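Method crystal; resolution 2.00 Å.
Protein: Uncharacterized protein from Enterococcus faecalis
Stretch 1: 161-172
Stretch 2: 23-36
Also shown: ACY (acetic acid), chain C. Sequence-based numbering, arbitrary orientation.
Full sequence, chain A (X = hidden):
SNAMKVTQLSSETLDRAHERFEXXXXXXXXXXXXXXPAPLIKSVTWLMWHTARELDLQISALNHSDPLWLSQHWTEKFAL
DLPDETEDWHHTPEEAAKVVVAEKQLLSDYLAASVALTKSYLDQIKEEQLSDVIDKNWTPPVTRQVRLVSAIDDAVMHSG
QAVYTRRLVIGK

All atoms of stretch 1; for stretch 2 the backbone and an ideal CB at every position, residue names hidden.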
ATOM      1  N   GLN A 161       3.676  -3.032   5.278  1.00 26.20           N
ATOM      2  CA  GLN A 161       4.686  -3.026   6.362  1.00 26.35           C
ATOM      3  C   GLN A 161       4.362  -4.068   7.421  1.00 25.50           C
ATOM      4  O   GLN A 161       5.251  -4.690   7.986  1.00 25.11           O
ATOM      5  CB  GLN A 161       4.802  -1.600   6.963  1.00 27.24           C
ATOM      6  CG  GLN A 161       5.459  -0.615   6.020  1.00 26.06           C
ATOM      7  CD  GLN A 161       5.461   0.835   6.513  1.00 26.94           C
ATOM      8  OE1 GLN A 161       4.795   1.157   7.499  1.00 28.14           O
ATOM      9  NE2 GLN A 161       6.245   1.701   5.842  1.00 22.15           N
ATOM     10  N   ALA A 162       3.086  -4.267   7.714  1.00 25.77           N
ATOM     11  CA  ALA A 162       2.678  -5.278   8.734  1.00 25.49           C
ATOM     12  C   ALA A 162       3.128  -6.684   8.384  1.00 24.56           C
ATOM     13  O   ALA A 162       3.505  -7.451   9.264  1.00 24.93           O
ATOM     14  CB  ALA A 162       1.165  -5.254   8.952  1.00 24.87           C
ATOM     15  N   VAL A 163       3.098  -7.020   7.099  1.00 24.45           N
ATOM     16  CA  VAL A 163       3.620  -8.312   6.625  1.00 23.46           C
ATOM     17  C   VAL A 163       5.093  -8.494   6.958  1.00 23.34           C
ATOM     18  O   VAL A 163       5.511  -9.555   7.423  1.00 22.05           O
ATOM     19  CB  VAL A 163       3.431  -8.436   5.124  1.00 24.35           C
ATOM     20  CG1 VAL A 163       4.150  -9.663   4.593  1.00 22.36           C
ATOM     21  CG2 VAL A 163       1.924  -8.459   4.779  1.00 22.97           C
ATOM     22  N   TYR A 164       5.874  -7.438   6.735  1.00 23.66           N
ATOM     23  CA  TYR A 164       7.307  -7.440   7.038  1.00 23.17           C
ATOM     24  C   TYR A 164       7.596  -7.555   8.534  1.00 23.90           C
ATOM     25  O   TYR A 164       8.445  -8.332   8.936  1.00 22.86           O
ATOM     26  CB  TYR A 164       7.992  -6.228   6.343  1.00 23.56           C
ATOM     27  CG  TYR A 164       8.513  -6.543   4.943  1.00 23.55           C
ATOM     28  CD1 TYR A 164       7.984  -7.577   4.186  1.00 26.73           C
ATOM     29  CD2 TYR A 164       9.541  -5.819   4.380  1.00 24.21           C
ATOM     30  CE1 TYR A 164       8.487  -7.899   2.920  1.00 23.96           C
ATOM     31  CE2 TYR A 164      10.043  -6.141   3.137  1.00 21.79           C
ATOM     32  CZ  TYR A 164       9.499  -7.184   2.409  1.00 22.35           C
ATOM     33  OH  TYR A 164       9.990  -7.512   1.155  1.00 24.49           O
ATOM     34  N   THR A 165       6.919  -6.766   9.356  1.00 24.32           N
ATOM     35  CA  THR A 165       7.091  -6.892  10.793  1.00 24.31           C
ATOM     36  C   THR A 165       6.763  -8.317  11.256  1.00 24.73           C
ATOM     37  O   THR A 165       7.453  -8.886  12.098  1.00 25.39           O
ATOM     38  CB  THR A 165       6.163  -5.950  11.539  1.00 23.70           C
ATOM     39  OG1 THR A 165       6.567  -4.603  11.298  1.00 23.33           O
ATOM     40  CG2 THR A 165       6.224  -6.243  13.062  1.00 23.57           C
ATOM     41  N   ARG A 166       5.684  -8.884  10.733  1.00 26.05           N
ATOM     42  CA  ARG A 166       5.303 -10.267  11.049  1.00 25.73           C
ATOM     43  C   ARG A 166       6.438 -11.220  10.727  1.00 25.75           C
ATOM     44  O   ARG A 166       6.809 -12.061  11.562  1.00 24.98           O
ATOM     45  CB  ARG A 166       4.043 -10.684  10.274  1.00 26.55           C
ATOM     46  CG  ARG A 166       3.476 -12.081  10.619  1.00 26.72           C
ATOM     47  CD  ARG A 166       2.645 -12.652   9.468  1.00 29.24           C
ATOM     48  NE  ARG A 166       3.445 -13.082   8.324  1.00 34.16           N
ATOM     49  CZ  ARG A 166       3.125 -12.903   7.033  1.00 34.76           C
ATOM     50  NH1 ARG A 166       3.940 -13.361   6.094  1.00 34.84           N
ATOM     51  NH2 ARG A 166       2.012 -12.273   6.667  1.00 37.09           N
ATOM     52  N   ARG A 167       6.998 -11.099   9.531  1.00 25.27           N
ATOM     53  CA  ARG A 167       8.127 -11.927   9.121  1.00 26.18           C
ATOM     54  C   ARG A 167       9.325 -11.799  10.048  1.00 27.03           C
ATOM     55  O   ARG A 167       9.947 -12.799  10.396  1.00 24.71           O
ATOM     56  CB  ARG A 167       8.520 -11.668   7.657  1.00 26.58           C
ATOM     57  CG  ARG A 167       7.436 -12.117   6.666  1.00 27.01           C
ATOM     58  CD  ARG A 167       7.714 -11.664   5.254  1.00 27.60           C
ATOM     59  NE  ARG A 167       6.692 -12.112   4.309  1.00 29.28           N
ATOM     60  CZ  ARG A 167       6.773 -11.968   2.980  1.00 30.97           C
ATOM     61  NH1 ARG A 167       7.850 -11.432   2.412  1.00 31.87           N
ATOM     62  NH2 ARG A 167       5.783 -12.386   2.201  1.00 31.65           N
ATOM     63  N   LEU A 168       9.619 -10.576  10.477  1.00 27.39           N
ATOM     64  CA  LEU A 168      10.730 -10.345  11.396  1.00 27.52           C
ATOM     65  C   LEU A 168      10.455 -10.895  12.776  1.00 28.80           C
ATOM     66  O   LEU A 168      11.371 -11.361  13.454  1.00 28.29           O
ATOM     67  CB  LEU A 168      11.008  -8.836  11.507  1.00 28.12           C
ATOM     68  CG  LEU A 168      11.474  -8.147  10.237  1.00 28.96           C
ATOM     69  CD1 LEU A 168      11.453  -6.652  10.385  1.00 27.77           C
ATOM     70  CD2 LEU A 168      12.878  -8.659   9.891  1.00 31.72           C
ATOM     71  N   VAL A 169       9.194 -10.883  13.191  1.00 28.75           N
ATOM     72  CA  VAL A 169       8.858 -11.257  14.558  1.00 30.22           C
ATOM     73  C   VAL A 169       8.669 -12.765  14.708  1.00 30.77           C
ATOM     74  O   VAL A 169       9.147 -13.363  15.684  1.00 30.32           O
ATOM     75  CB  VAL A 169       7.595 -10.495  15.070  1.00 29.49           C
ATOM     76  CG1 VAL A 169       7.154 -11.033  16.432  1.00 31.53           C
ATOM     77  CG2 VAL A 169       7.872  -8.977  15.131  1.00 28.77           C
ATOM     78  N   ILE A 170       7.983 -13.380  13.758  1.00 31.51           N
ATOM     79  CA  ILE A 170       7.696 -14.817  13.845  1.00 32.98           C
ATOM     80  C   ILE A 170       8.387 -15.687  12.792  1.00 33.09           C
ATOM     81  O   ILE A 170       8.141 -16.878  12.746  1.00 33.57           O
ATOM     82  CB  ILE A 170       6.146 -15.092  13.847  1.00 33.79           C
ATOM     83  CG1 ILE A 170       5.527 -14.982  12.459  1.00 33.38           C
ATOM     84  CG2 ILE A 170       5.421 -14.124  14.781  1.00 34.69           C
ATOM     85  CD1 ILE A 170       4.045 -15.414  12.425  1.00 33.68           C
ATOM     86  N   GLY A 171       9.216 -15.097  11.935  1.00 33.74           N
ATOM     87  CA  GLY A 171       9.996 -15.849  10.949  1.00 34.08           C
ATOM     88  C   GLY A 171       9.214 -16.467   9.803  1.00 35.11           C
ATOM     89  O   GLY A 171       9.701 -17.360   9.111  1.00 34.71           O
ATOM     90  N   LYS A 172       7.995 -16.017   9.588  1.00 36.00           N
ATOM     91  CA  LYS A 172       7.207 -16.556   8.493  1.00 37.67           C
ATOM     92  C   LYS A 172       6.133 -15.573   8.091  1.00 37.36           C
ATOM     93  O   LYS A 172       5.799 -14.612   8.798  1.00 37.07           O
ATOM     94  CB  LYS A 172       6.581 -17.922   8.868  1.00 38.23           C
ATOM     95  CG  LYS A 172       5.541 -17.856   9.987  1.00 39.26           C
ATOM     96  CD  LYS A 172       5.092 -19.237  10.463  1.00 40.06           C
ATOM     97  CE  LYS A 172       3.730 -19.158  11.177  1.00 42.19           C
ATOM     98  NZ  LYS A 172       2.591 -18.725  10.277  1.00 42.80           N
ATOM     99  OXT LYS A 172       5.610 -15.736   7.002  1.00 38.58           O
ATOM    100  N   UNK A  23      -5.381 -11.045   7.955  1.00 29.91           N
ATOM    101  CA  UNK A  23      -4.657 -12.286   7.663  1.00 31.91           C
ATOM    102  C   UNK A  23      -3.330 -12.339   8.411  1.00 30.02           C
ATOM    103  O   UNK A  23      -2.897 -13.401   8.833  1.00 30.60           O
ATOM    104  CB  UNK A  23      -4.414 -12.421   6.158  1.00 31.91           C
ATOM    105  N   UNK A  24      -2.663 -11.199   8.532  1.00 29.45           N
ATOM    106  CA  UNK A  24      -1.418 -11.119   9.282  1.00 30.22           C
ATOM    107  C   UNK A  24      -1.637 -11.338  10.792  1.00 30.11           C
ATOM    108  O   UNK A  24      -0.979 -12.180  11.399  1.00 30.57           O
ATOM    109  CB  UNK A  24      -0.757  -9.761   9.040  1.00 30.22           C
ATOM    110  N   UNK A  25      -2.580 -10.599  11.372  1.00 29.73           N
ATOM    111  CA  UNK A  25      -2.918 -10.721  12.783  1.00 30.36           C
ATOM    112  C   UNK A  25      -3.327 -12.139  13.191  1.00 30.14           C
ATOM    113  O   UNK A  25      -2.963 -12.579  14.251  1.00 28.95           O
ATOM    114  CB  UNK A  25      -4.049  -9.748  13.121  1.00 30.36           C
ATOM    115  N   UNK A  26      -4.075 -12.822  12.332  1.00 30.29           N
ATOM    116  CA  UNK A  26      -4.492 -14.198  12.561  1.00 31.26           C
ATOM    117  C   UNK A  26      -3.306 -15.149  12.765  1.00 31.81           C
ATOM    118  O   UNK A  26      -3.487 -16.207  13.345  1.00 32.86           O
ATOM    119  CB  UNK A  26      -5.344 -14.679  11.385  1.00 31.26           C
ATOM    120  N   UNK A  27      -2.105 -14.804  12.288  1.00 31.76           N
ATOM    121  CA  UNK A  27      -0.950 -15.699  12.466  1.00 32.19           C
ATOM    122  C   UNK A  27      -0.205 -15.449  13.757  1.00 30.92           C
ATOM    123  O   UNK A  27       0.750 -16.166  14.042  1.00 31.75           O
ATOM    124  CB  UNK A  27       0.019 -15.548  11.292  1.00 32.19           C
ATOM    125  N   UNK A  28      -0.624 -14.467  14.553  1.00 29.30           N
ATOM    126  CA  UNK A  28       0.180 -14.050  15.695  1.00 30.41           C
ATOM    127  C   UNK A  28      -0.562 -14.190  17.009  1.00 29.36           C
ATOM    128  O   UNK A  28      -1.766 -14.060  17.045  1.00 30.72           O
ATOM    129  CB  UNK A  28       0.634 -12.600  15.515  1.00 30.41           C
ATOM    130  N   UNK A  29       0.175 -14.415  18.083  1.00 27.73           N
ATOM    131  CA  UNK A  29      -0.347 -14.207  19.440  1.00 27.85           C
ATOM    132  C   UNK A  29      -0.359 -12.699  19.704  1.00 27.51           C
ATOM    133  O   UNK A  29       0.264 -11.940  18.963  1.00 26.64           O
ATOM    134  CB  UNK A  29       0.491 -14.946  20.485  1.00 27.85           C
ATOM    135  N   UNK A  30      -1.088 -12.261  20.729  1.00 27.47           N
ATOM    136  CA  UNK A  30      -1.119 -10.844  21.070  1.00 27.99           C
ATOM    137  C   UNK A  30       0.281 -10.369  21.496  1.00 27.44           C
ATOM    138  O   UNK A  30       0.665  -9.268  21.153  1.00 27.23           O
ATOM    139  CB  UNK A  30      -2.137 -10.585  22.183  1.00 27.99           C
ATOM    140  N   UNK A  31       1.049 -11.194  22.213  1.00 27.11           N
ATOM    141  CA  UNK A  31       2.430 -10.827  22.589  1.00 27.08           C
ATOM    142  C   UNK A  31       3.300 -10.554  21.363  1.00 26.78           C
ATOM    143  O   UNK A  31       4.057  -9.569  21.315  1.00 25.76           O
ATOM    144  CB  UNK A  31       3.063 -11.939  23.428  1.00 27.08           C
ATOM    145  N   UNK A  32       3.147 -11.390  20.346  1.00 26.69           N
ATOM    146  CA  UNK A  32       3.862 -11.210  19.078  1.00 26.78           C
ATOM    147  C   UNK A  32       3.417  -9.948  18.364  1.00 26.36           C
ATOM    148  O   UNK A  32       4.255  -9.195  17.852  1.00 26.50           O
ATOM    149  CB  UNK A  32       3.650 -12.421  18.168  1.00 26.78           C
ATOM    150  N   UNK A  33       2.112  -9.731  18.315  1.00 26.21           N
ATOM    151  CA  UNK A  33       1.540  -8.538  17.679  1.00 26.46           C
ATOM    152  C   UNK A  33       2.045  -7.262  18.335  1.00 26.59           C
ATOM    153  O   UNK A  33       2.217  -6.248  17.662  1.00 26.68           O
ATOM    154  CB  UNK A  33       0.012  -8.582  17.739  1.00 26.46           C
ATOM    155  N   UNK A  34       2.225  -7.304  19.655  1.00 26.30           N
ATOM    156  CA  UNK A  34       2.742  -6.160  20.422  1.00 27.05           C
ATOM    157  C   UNK A  34       4.255  -5.929  20.289  1.00 27.43           C
ATOM    158  O   UNK A  34       4.782  -4.978  20.848  1.00 27.12           O
ATOM    159  CB  UNK A  34       2.402  -6.356  21.901  1.00 27.05           C
ATOM    160  N   UNK A  35       4.960  -6.824  19.603  1.00 27.83           N
ATOM    161  CA  UNK A  35       6.404  -6.796  19.587  1.00 28.30           C
ATOM    162  C   UNK A  35       6.932  -5.885  18.501  1.00 30.46           C
ATOM    163  O   UNK A  35       6.627  -6.075  17.302  1.00 28.41           O
ATOM    164  CB  UNK A  35       6.959  -8.210  19.403  1.00 28.30           C
ATOM    165  N   UNK A  36       7.753  -4.909  18.900  1.00 32.02           N
ATOM    166  CA  UNK A  36       8.387  -4.067  17.880  1.00 35.70           C
ATOM    167  C   UNK A  36       9.819  -4.529  17.682  1.00 35.14           C
ATOM    168  O   UNK A  36      10.607  -4.526  18.632  1.00 35.08           O
ATOM    169  CB  UNK A  36       8.345  -2.589  18.273  1.00 35.70           C
TER
HETATM  170  C   ACY C 301       2.291 -12.755   2.776  1.00 53.11           C
HETATM  171  O   ACY C 301       1.304 -12.420   3.501  1.00 52.70           O
HETATM  172  OXT ACY C 301       3.365 -13.226   3.242  1.00 51.44           O
HETATM  173  CH3 ACY C 301       2.198 -12.595   1.267  1.00 53.23           C

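Position 23 lies on a helical turn, its CA-to-CB bond sideways to the C-terminal helix and nothing of that helix near its ideal CB, so many residues would suit, polar ones included. It is Glu23.

At position 24 the CB points toward the helix, 4.4 Å from Arg166 NH2 and 4.9 Å from Ala162 O. The space is tight and a guanidinium donor is at hand, which favours a small side chain with an acceptor: serine, threonine or perhaps asparagine. The residue is Thr24. Its OG1 accepts from Arg166 NH2 at 3.2 Å, near the guanidinium plane, while its CG2 packs 3.8 Å from Ala162 O.

Positions 25, its CB pointing away, and 26 meet nothing of stretch 1, which sets no limit on either. They are Leu25 and Ala26, and a type I turn runs from Leu25 to 28.

The CB of position 27 points toward a mixed surface, 4.2 Å from both Ile170 CD1 and Lys172 NZ and 4.3 Å from Arg166 CD. An aliphatic stem ending in an acceptor would answer both the methyl and the amine; glutamate or glutamine would serve. Gln27 is found. Its OE1 accepts a weak hydrogen bond from Lys172 NZ at 3.1 Å, and its NE2 lies over one face of the Arg166 guanidinium, 3.6 Å from Arg166 NH2. That same NE2 donates to Glu23 O at 3.2 Å, tying the side chain back to the preceding helical turn.

Position 28 has extended backbone angles and a sideways CB, 5.1 Å from Ile170 CG2. A long, flexible apolar chain could bend into the gap beside Arg166, Val169 and Ile170. Met28, a selenomethionine, does so: its CE lies 4.1 Å from Val169 CB and 4.2 Å from Ile170 CG2, with SE 4.0 Å from Arg166 CG.

Position 29 precedes a helix, where serine, threonine, aspartate or asparagine commonly caps. Thr29 OG1 accepts from the backbone N of 32 at 3.1 Å. Positions 30 and 31, out of reach, could be almost anything helix-compatible; they are Val30 and Ala31.

Position 32 faces Val169 CG1 and Ile170 CG2, 4.1 and 4.2 Å from its CB; aliphatic residues or a longer polar chain would fit. Glu32 lays its carboxylate carbon CD 3.6 Å from Ile170 CG2, and its OE1 accepts from Thr29 N at 3.0 Å, so the two residues bond to each other in both directions.

Position 33 points away and 34 is out of reach, so many residues would do: Ala33 and Asn34.

Position 35 points toward Val169, its CB 4.1 Å from CG1, so a modest or beta-branched residue suits. Thr35 sets that CB against the valine, with OG1 donating to Ala31 O at 2.7 Å. Position 36 turns away, leaving the choice open: Met36, also selenomethionine.

Stretch 2 (23-36) ETLAQMTVAEANTM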
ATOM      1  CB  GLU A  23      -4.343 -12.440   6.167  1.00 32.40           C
ATOM      2  CG  GLU A  23      -5.544 -12.556   5.283  1.00 38.00           C
ATOM      3  CD  GLU A  23      -5.248 -12.433   3.768  1.00 39.49           C
ATOM      4  OE1 GLU A  23      -4.184 -11.871   3.359  1.00 50.86           O
ATOM      5  OE2 GLU A  23      -6.107 -12.902   2.988  1.00 48.66           O
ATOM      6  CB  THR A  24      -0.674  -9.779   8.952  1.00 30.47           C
ATOM      7  OG1 THR A  24       0.091  -9.970   7.768  1.00 33.16           O
ATOM      8  CG2 THR A  24       0.249  -9.340  10.051  1.00 30.50           C
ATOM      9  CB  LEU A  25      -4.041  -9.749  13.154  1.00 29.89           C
ATOM     10  CG  LEU A  25      -4.269  -9.521  14.638  1.00 30.63           C
ATOM     11  CD1 LEU A  25      -3.033  -8.886  15.320  1.00 29.80           C
ATOM     12  CD2 LEU A  25      -5.523  -8.625  14.789  1.00 30.63           C
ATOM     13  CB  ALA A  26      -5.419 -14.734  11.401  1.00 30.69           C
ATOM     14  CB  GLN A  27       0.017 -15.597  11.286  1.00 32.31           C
ATOM     15  CG  GLN A  27      -0.640 -15.982   9.959  1.00 35.02           C
ATOM     16  CD  GLN A  27       0.272 -15.744   8.784  1.00 35.85           C
ATOM     17  OE1 GLN A  27       1.355 -16.363   8.677  1.00 41.02           O
ATOM     18  NE2 GLN A  27      -0.145 -14.838   7.888  1.00 39.69           N
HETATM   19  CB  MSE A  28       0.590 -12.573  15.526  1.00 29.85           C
HETATM   20  CG  MSE A  28       1.234 -12.345  14.185  1.00 31.38           C
HETATM   21 SE   MSE A  28       1.652 -10.490  13.791  0.80 35.37          SE
HETATM   22  CE  MSE A  28       3.480 -10.351  14.575  1.00 27.15           C
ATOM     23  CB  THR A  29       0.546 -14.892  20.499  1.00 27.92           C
ATOM     24  OG1 THR A  29       1.833 -14.245  20.508  1.00 27.20           O
ATOM     25  CG2 THR A  29       0.700 -16.403  20.194  1.00 26.36           C
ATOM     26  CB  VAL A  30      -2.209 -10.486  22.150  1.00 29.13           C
ATOM     27  CG1 VAL A  30      -1.965 -11.175  23.414  1.00 29.21           C
ATOM     28  CG2 VAL A  30      -2.252  -8.981  22.409  1.00 29.17           C
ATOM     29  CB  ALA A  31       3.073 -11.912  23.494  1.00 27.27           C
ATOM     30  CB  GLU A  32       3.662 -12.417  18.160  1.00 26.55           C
ATOM     31  CG  GLU A  32       4.576 -13.600  18.553  1.00 27.58           C
ATOM     32  CD  GLU A  32       4.110 -14.944  18.035  1.00 28.77           C
ATOM     33  OE1 GLU A  32       3.052 -15.017  17.348  1.00 28.49           O
ATOM     34  OE2 GLU A  32       4.825 -15.948  18.319  1.00 29.51           O
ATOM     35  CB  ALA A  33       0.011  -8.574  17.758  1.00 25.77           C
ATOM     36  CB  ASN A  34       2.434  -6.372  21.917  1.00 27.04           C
ATOM     37  CG  ASN A  34       0.977  -6.175  22.253  1.00 26.59           C
ATOM     38  OD1 ASN A  34       0.262  -5.478  21.548  1.00 26.38           O
ATOM     39  ND2 ASN A  34       0.546  -6.752  23.359  1.00 25.19           N
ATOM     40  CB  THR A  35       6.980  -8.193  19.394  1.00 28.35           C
ATOM     41  OG1 THR A  35       6.599  -8.988  20.523  1.00 29.20           O
ATOM     42  CG2 THR A  35       8.534  -8.159  19.285  1.00 27.32           C
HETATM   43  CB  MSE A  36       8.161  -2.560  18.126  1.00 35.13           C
HETATM   44  CG  MSE A  36       9.001  -1.836  19.065  1.00 39.65           C
HETATM   45 SE   MSE A  36       8.508   0.090  18.925  0.80 44.88          SE
HETATM   46  CE  MSE A  36       9.591   0.676  17.423  1.00 40.88           C
TER
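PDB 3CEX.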